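Local coordinates for protein bile acid 7a-dehydratase, BaiE (Clostridium hiranonis DSM 13275, PDB 4L8P) that probably catalyses the dehydration that removes the 7-alpha-hydroxyl group of bile-acid intermediates, as a lyase of the SnoaL-like family, at residues A[114-127]-A[139-151]. Numbering follows the deposited sequence.
Sequences ENTATGRWYLEDNL and INGGAFYTDKYEK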
loop_
_atom_site.group_PDB
_atom_site.type_symbol
_atom_site.label_atom_id
_atom_site.label_comp_id
_atom_site.label_asym_id
_atom_site.label_seq_id
_atom_site.Cartn_x
_atom_site.Cartn_y
_atom_site.Cartn_z
ATOM N N GLU A 114 -19.025 -14.529 -10.999
ATOM C CA GLU A 114 -18.505 -14.053 -12.278
ATOM C C GLU A 114 -18.569 -12.539 -12.425
ATOM O O GLU A 114 -17.866 -11.976 -13.252
ATOM C CB GLU A 114 -19.207 -14.756 -13.449
ATOM C CG GLU A 114 -20.589 -14.247 -13.864
ATOM C CD GLU A 114 -21.760 -14.725 -12.967
ATOM O OE1 GLU A 114 -21.549 -15.193 -11.824
ATOM O OE2 GLU A 114 -22.910 -14.656 -13.440
ATOM N N ASN A 115 -19.415 -11.874 -11.633
ATOM C CA ASN A 115 -19.649 -10.428 -11.787
ATOM C C ASN A 115 -19.880 -9.653 -10.479
ATOM O O ASN A 115 -20.424 -8.554 -10.489
ATOM C CB ASN A 115 -20.802 -10.176 -12.785
ATOM C CG ASN A 115 -22.083 -10.862 -12.383
ATOM O OD1 ASN A 115 -22.207 -11.320 -11.282
ATOM N ND2 ASN A 115 -23.023 -10.961 -13.313
ATOM N N THR A 116 -19.437 -10.226 -9.369
ATOM C CA THR A 116 -19.516 -9.589 -8.054
ATOM C C THR A 116 -18.259 -9.888 -7.273
ATOM O O THR A 116 -17.615 -10.926 -7.453
ATOM C CB THR A 116 -20.764 -10.032 -7.231
ATOM O OG1 THR A 116 -20.666 -11.425 -6.927
ATOM C CG2 THR A 116 -22.026 -9.721 -7.939
ATOM N N ALA A 117 -17.912 -8.967 -6.379
ATOM C CA ALA A 117 -16.729 -9.141 -5.546
ATOM C C ALA A 117 -16.799 -8.268 -4.335
ATOM O O ALA A 117 -17.614 -7.322 -4.293
ATOM C CB ALA A 117 -15.481 -8.813 -6.372
ATOM N N THR A 118 -15.909 -8.571 -3.385
ATOM C CA THR A 118 -15.809 -7.867 -2.100
ATOM C C THR A 118 -14.356 -7.461 -1.943
ATOM O O THR A 118 -13.470 -8.238 -2.290
ATOM C CB THR A 118 -16.244 -8.784 -0.933
ATOM O OG1 THR A 118 -17.617 -9.187 -1.117
ATOM C CG2 THR A 118 -16.117 -8.091 0.432
ATOM N N GLY A 119 -14.100 -6.280 -1.381
ATOM C CA GLY A 119 -12.746 -5.848 -1.135
ATOM C C GLY A 119 -12.564 -5.151 0.193
ATOM O O GLY A 119 -13.179 -4.100 0.413
ATOM N N ARG A 120 -11.730 -5.720 1.053
ATOM C CA ARG A 120 -11.310 -5.043 2.269
ATOM C C ARG A 120 -10.107 -4.169 1.983
ATOM O O ARG A 120 -9.148 -4.579 1.295
ATOM C CB ARG A 120 -10.984 -6.003 3.376
ATOM C CG ARG A 120 -12.117 -6.944 3.755
ATOM C CD ARG A 120 -11.625 -7.758 4.949
ATOM N NE ARG A 120 -12.645 -8.570 5.576
ATOM C CZ ARG A 120 -13.389 -8.241 6.644
ATOM N NH1 ARG A 120 -13.289 -7.072 7.266
ATOM N NH2 ARG A 120 -14.266 -9.133 7.109
ATOM N N TRP A 121 -10.164 -2.951 2.513
ATOM C CA TRP A 121 -9.088 -1.992 2.362
ATOM C C TRP A 121 -8.829 -1.364 3.709
ATOM O O TRP A 121 -9.763 -1.098 4.454
ATOM C CB TRP A 121 -9.437 -0.886 1.367
ATOM C CG TRP A 121 -9.511 -1.376 -0.062
ATOM C CD1 TRP A 121 -10.604 -1.909 -0.697
ATOM C CD2 TRP A 121 -8.432 -1.435 -0.985
ATOM N NE1 TRP A 121 -10.266 -2.290 -1.963
ATOM C CE2 TRP A 121 -8.942 -1.985 -2.188
ATOM C CE3 TRP A 121 -7.097 -1.009 -0.951
ATOM C CZ2 TRP A 121 -8.127 -2.156 -3.329
ATOM C CZ3 TRP A 121 -6.311 -1.148 -2.082
ATOM C CH2 TRP A 121 -6.834 -1.690 -3.267
ATOM N N TYR A 122 -7.560 -1.065 3.966
ATOM C CA TYR A 122 -7.112 -0.433 5.231
ATOM C C TYR A 122 -6.788 1.013 4.836
ATOM O O TYR A 122 -5.832 1.256 4.095
ATOM C CB TYR A 122 -5.853 -1.162 5.763
ATOM C CG TYR A 122 -5.416 -0.772 7.177
ATOM C CD1 TYR A 122 -5.491 0.546 7.637
ATOM C CD2 TYR A 122 -4.919 -1.734 8.047
ATOM C CE1 TYR A 122 -5.087 0.883 8.935
ATOM C CE2 TYR A 122 -4.521 -1.417 9.342
ATOM C CZ TYR A 122 -4.596 -0.104 9.771
ATOM O OH TYR A 122 -4.233 0.207 11.070
ATOM N N LEU A 123 -7.613 1.958 5.273
ATOM C CA LEU A 123 -7.513 3.372 4.881
ATOM C C LEU A 123 -6.827 4.194 5.947
ATOM O O LEU A 123 -7.162 4.076 7.108
ATOM C CB LEU A 123 -8.910 3.962 4.684
ATOM C CG LEU A 123 -9.391 4.056 3.267
ATOM C CD1 LEU A 123 -8.601 5.136 2.495
ATOM C CD2 LEU A 123 -9.312 2.665 2.639
ATOM N N GLU A 124 -5.896 5.045 5.544
ATOM C CA GLU A 124 -5.491 6.225 6.323
ATOM C C GLU A 124 -5.951 7.477 5.564
ATOM O O GLU A 124 -5.715 7.581 4.376
ATOM C CB GLU A 124 -3.965 6.304 6.495
ATOM C CG GLU A 124 -3.627 7.452 7.407
ATOM C CD GLU A 124 -2.191 7.792 7.586
ATOM O OE1 GLU A 124 -1.280 7.261 6.864
ATOM O OE2 GLU A 124 -1.977 8.690 8.460
ATOM N N ASP A 125 -6.558 8.440 6.273
ATOM C CA ASP A 125 -6.975 9.693 5.679
ATOM C C ASP A 125 -6.354 10.865 6.428
ATOM O O ASP A 125 -6.223 10.831 7.649
ATOM C CB ASP A 125 -8.490 9.838 5.634
ATOM C CG ASP A 125 -9.133 9.695 6.976
ATOM O OD1 ASP A 125 -9.019 8.611 7.561
ATOM O OD2 ASP A 125 -9.791 10.653 7.438
ATOM N N ASN A 126 -5.904 11.858 5.671
ATOM C CA ASN A 126 -5.411 13.115 6.209
ATOM C C ASN A 126 -6.115 14.233 5.424
ATOM O O ASN A 126 -6.205 14.183 4.189
ATOM C CB ASN A 126 -3.912 13.281 5.990
ATOM C CG ASN A 126 -3.047 12.245 6.708
ATOM O OD1 ASN A 126 -3.482 11.468 7.583
ATOM N ND2 ASN A 126 -1.796 12.226 6.330
ATOM N N LEU A 127 -6.673 15.191 6.154
ATOM C CA LEU A 127 -7.385 16.324 5.569
ATOM C C LEU A 127 -6.781 17.595 6.143
ATOM O O LEU A 127 -6.508 17.666 7.348
ATOM C CB LEU A 127 -8.883 16.272 5.870
ATOM C CG LEU A 127 -9.638 14.953 5.677
ATOM C CD1 LEU A 127 -11.069 15.182 6.156
ATOM C CD2 LEU A 127 -9.589 14.443 4.238
ATOM N N ILE A 139 -7.528 17.058 10.055
ATOM C CA ILE A 139 -8.235 15.850 10.479
ATOM C C ILE A 139 -7.415 14.664 9.992
ATOM O O ILE A 139 -7.099 14.586 8.799
ATOM C CB ILE A 139 -9.660 15.776 9.905
ATOM C CG1 ILE A 139 -10.502 16.984 10.338
ATOM C CG2 ILE A 139 -10.344 14.470 10.323
ATOM C CD1 ILE A 139 -11.789 17.126 9.558
ATOM N N ASN A 140 -7.094 13.740 10.897
ATOM C CA ASN A 140 -6.410 12.472 10.559
ATOM C C ASN A 140 -7.260 11.303 11.073
ATOM O O ASN A 140 -7.881 11.409 12.122
ATOM C CB ASN A 140 -5.052 12.343 11.274
ATOM C CG ASN A 140 -4.053 13.407 10.875
ATOM O OD1 ASN A 140 -4.024 13.841 9.737
ATOM N ND2 ASN A 140 -3.218 13.816 11.822
ATOM N N GLY A 141 -7.225 10.195 10.369
ATOM C CA GLY A 141 -7.922 9.013 10.803
ATOM C C GLY A 141 -7.472 7.738 10.119
ATOM O O GLY A 141 -6.606 7.732 9.236
ATOM N N GLY A 142 -8.121 6.659 10.520
ATOM C CA GLY A 142 -7.954 5.359 9.909
ATOM C C GLY A 142 -9.276 4.649 9.890
ATOM O O GLY A 142 -10.130 4.895 10.742
ATOM N N ALA A 143 -9.441 3.731 8.947
ATOM C CA ALA A 143 -10.671 2.972 8.831
ATOM C C ALA A 143 -10.453 1.642 8.135
ATOM O O ALA A 143 -9.568 1.528 7.287
ATOM C CB ALA A 143 -11.718 3.794 8.076
ATOM N N PHE A 144 -11.277 0.649 8.500
ATOM C CA PHE A 144 -11.354 -0.614 7.769
ATOM C C PHE A 144 -12.608 -0.529 6.903
ATOM O O PHE A 144 -13.713 -0.478 7.433
ATOM C CB PHE A 144 -11.492 -1.788 8.727
ATOM C CG PHE A 144 -10.333 -1.953 9.674
ATOM C CD1 PHE A 144 -9.064 -2.159 9.179
ATOM C CD2 PHE A 144 -10.535 -1.958 11.070
ATOM C CE1 PHE A 144 -7.984 -2.347 10.047
ATOM C CE2 PHE A 144 -9.461 -2.150 11.934
ATOM C CZ PHE A 144 -8.200 -2.330 11.403
ATOM N N TYR A 145 -12.420 -0.560 5.591
ATOM C CA TYR A 145 -13.519 -0.531 4.596
ATOM C C TYR A 145 -13.721 -1.917 4.040
ATOM O O TYR A 145 -12.752 -2.684 3.851
ATOM C CB TYR A 145 -13.156 0.418 3.447
ATOM C CG TYR A 145 -13.550 1.851 3.715
ATOM C CD1 TYR A 145 -12.777 2.673 4.513
ATOM C CD2 TYR A 145 -14.751 2.370 3.215
ATOM C CE1 TYR A 145 -13.158 3.977 4.785
ATOM C CE2 TYR A 145 -15.131 3.685 3.478
ATOM C CZ TYR A 145 -14.331 4.478 4.262
ATOM O OH TYR A 145 -14.697 5.778 4.538
ATOM N N THR A 146 -14.985 -2.259 3.819
ATOM C CA THR A 146 -15.357 -3.433 3.040
ATOM C C THR A 146 -16.253 -3.005 1.873
ATOM O O THR A 146 -17.436 -2.713 2.054
ATOM C CB THR A 146 -16.019 -4.508 3.927
ATOM O OG1 THR A 146 -15.118 -4.833 4.999
ATOM C CG2 THR A 146 -16.296 -5.747 3.126
ATOM N N ASP A 147 -15.668 -2.986 0.675
ATOM C CA ASP A 147 -16.321 -2.541 -0.571
ATOM C C ASP A 147 -17.056 -3.712 -1.223
ATOM O O ASP A 147 -16.628 -4.874 -1.070
ATOM C CB ASP A 147 -15.301 -2.120 -1.627
ATOM C CG ASP A 147 -14.517 -0.861 -1.285
ATOM O OD1 ASP A 147 -14.848 -0.116 -0.317
ATOM O OD2 ASP A 147 -13.569 -0.570 -2.039
ATOM N N LYS A 148 -18.082 -3.382 -1.999
ATOM C CA LYS A 148 -18.755 -4.334 -2.870
ATOM C C LYS A 148 -18.615 -3.802 -4.309
ATOM O O LYS A 148 -18.870 -2.603 -4.576
ATOM C CB LYS A 148 -20.233 -4.493 -2.514
ATOM C CG LYS A 148 -20.494 -4.980 -1.100
ATOM C CD LYS A 148 -20.014 -6.417 -0.905
ATOM C CE LYS A 148 -20.076 -6.887 0.543
ATOM N NZ LYS A 148 -19.783 -8.347 0.587
ATOM N N TYR A 149 -18.272 -4.706 -5.226
ATOM C CA TYR A 149 -18.028 -4.368 -6.625
ATOM C C TYR A 149 -18.921 -5.198 -7.511
ATOM O O TYR A 149 -19.349 -6.314 -7.161
ATOM C CB TYR A 149 -16.567 -4.636 -7.040
ATOM C CG TYR A 149 -15.518 -4.080 -6.100
ATOM C CD1 TYR A 149 -15.121 -2.733 -6.166
ATOM C CD2 TYR A 149 -14.949 -4.869 -5.141
ATOM C CE1 TYR A 149 -14.170 -2.220 -5.261
ATOM C CE2 TYR A 149 -14.001 -4.370 -4.269
ATOM C CZ TYR A 149 -13.604 -3.038 -4.343
ATOM O OH TYR A 149 -12.646 -2.536 -3.448
ATOM N N GLU A 150 -19.159 -4.676 -8.694
ATOM C CA GLU A 150 -19.853 -5.450 -9.710
ATOM C C GLU A 150 -19.245 -5.233 -11.065
ATOM O O GLU A 150 -18.680 -4.181 -11.342
ATOM C CB GLU A 150 -21.335 -5.174 -9.672
ATOM C CG GLU A 150 -21.780 -3.865 -10.239
ATOM C CD GLU A 150 -23.297 -3.729 -10.192
ATOM O OE1 GLU A 150 -24.019 -4.666 -10.618
ATOM O OE2 GLU A 150 -23.761 -2.674 -9.744
ATOM N N LYS A 151 -19.352 -6.266 -11.892
ATOM C CA LYS A 151 -18.738 -6.289 -13.209
ATOM C C LYS A 151 -19.880 -6.223 -14.230
ATOM O O LYS A 151 -20.785 -7.053 -14.215
ATOM C CB LYS A 151 -17.923 -7.562 -13.414
ATOM C CG LYS A 151 -16.986 -7.478 -14.615
ATOM C CD LYS A 151 -16.171 -8.762 -14.773
ATOM C CE LYS A 151 -15.026 -8.592 -15.742
ATOM N NZ LYS A 151 -14.269 -9.876 -15.866
HETATM O O HOH W 1 -15.308 -12.487 -14.097
HETATM O O HOH W 2 -12.225 -4.501 6.285
HETATM O O HOH W 3 -3.947 9.064 10.318
#
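Trp121 NE1 donates a bond of 2.8 Å to Tyr149 OH; the bond is bent, and the hydroxyl lies tilted 18° from the indole plane. The phenol reaches it by lying back across Gly119, with Tyr149 CE2 3.5 Å from Gly119 N; glycine leaves this passage clear. Tyr149 OH in turn donates weakly to Asp147 OD2, so the hydroxyl links indole to carboxylate. Lys46 and Thr161 also hold that carboxylate, and Ile42 of helix 22-55 packs on the phenol. Further along this face, Leu123 CG meets Tyr145 CD1 at 3.9 Å, with Phe50 of the same helix against the leucine, while Tyr145 stacks on Tyr163.

The backbones form the central antiparallel hairpin, 116-129 with 137-152, of the four-stranded sheet in this cystatin-like, SnoaL-type fold, whose long helix 22-55 covers the face of Ala117, Leu123 and Tyr149. Paired N-H...O bonds run from Ala117 and Tyr149 to Leu127 and Ile139 without a break in register.

Across the sheet, Phe144 turns its edge onto the face of Tyr122, CE1 standing 3.6 Å above the ring plane and the planes 72° apart. The Tyr122 hydroxyl is hydrogen-bonded to Asp54 of the second subunit. Lys148 bends at chi2 (-67°) to lie beside Thr118, NZ donating to OG1 at 2.9 Å; the same hydroxyl is also hydrogen-bonded to Asp112. A water joins Arg120 NH1, Tyr145 O and Thr146 OG1. Glu124 and its copies in the other two subunits bind a sodium ion.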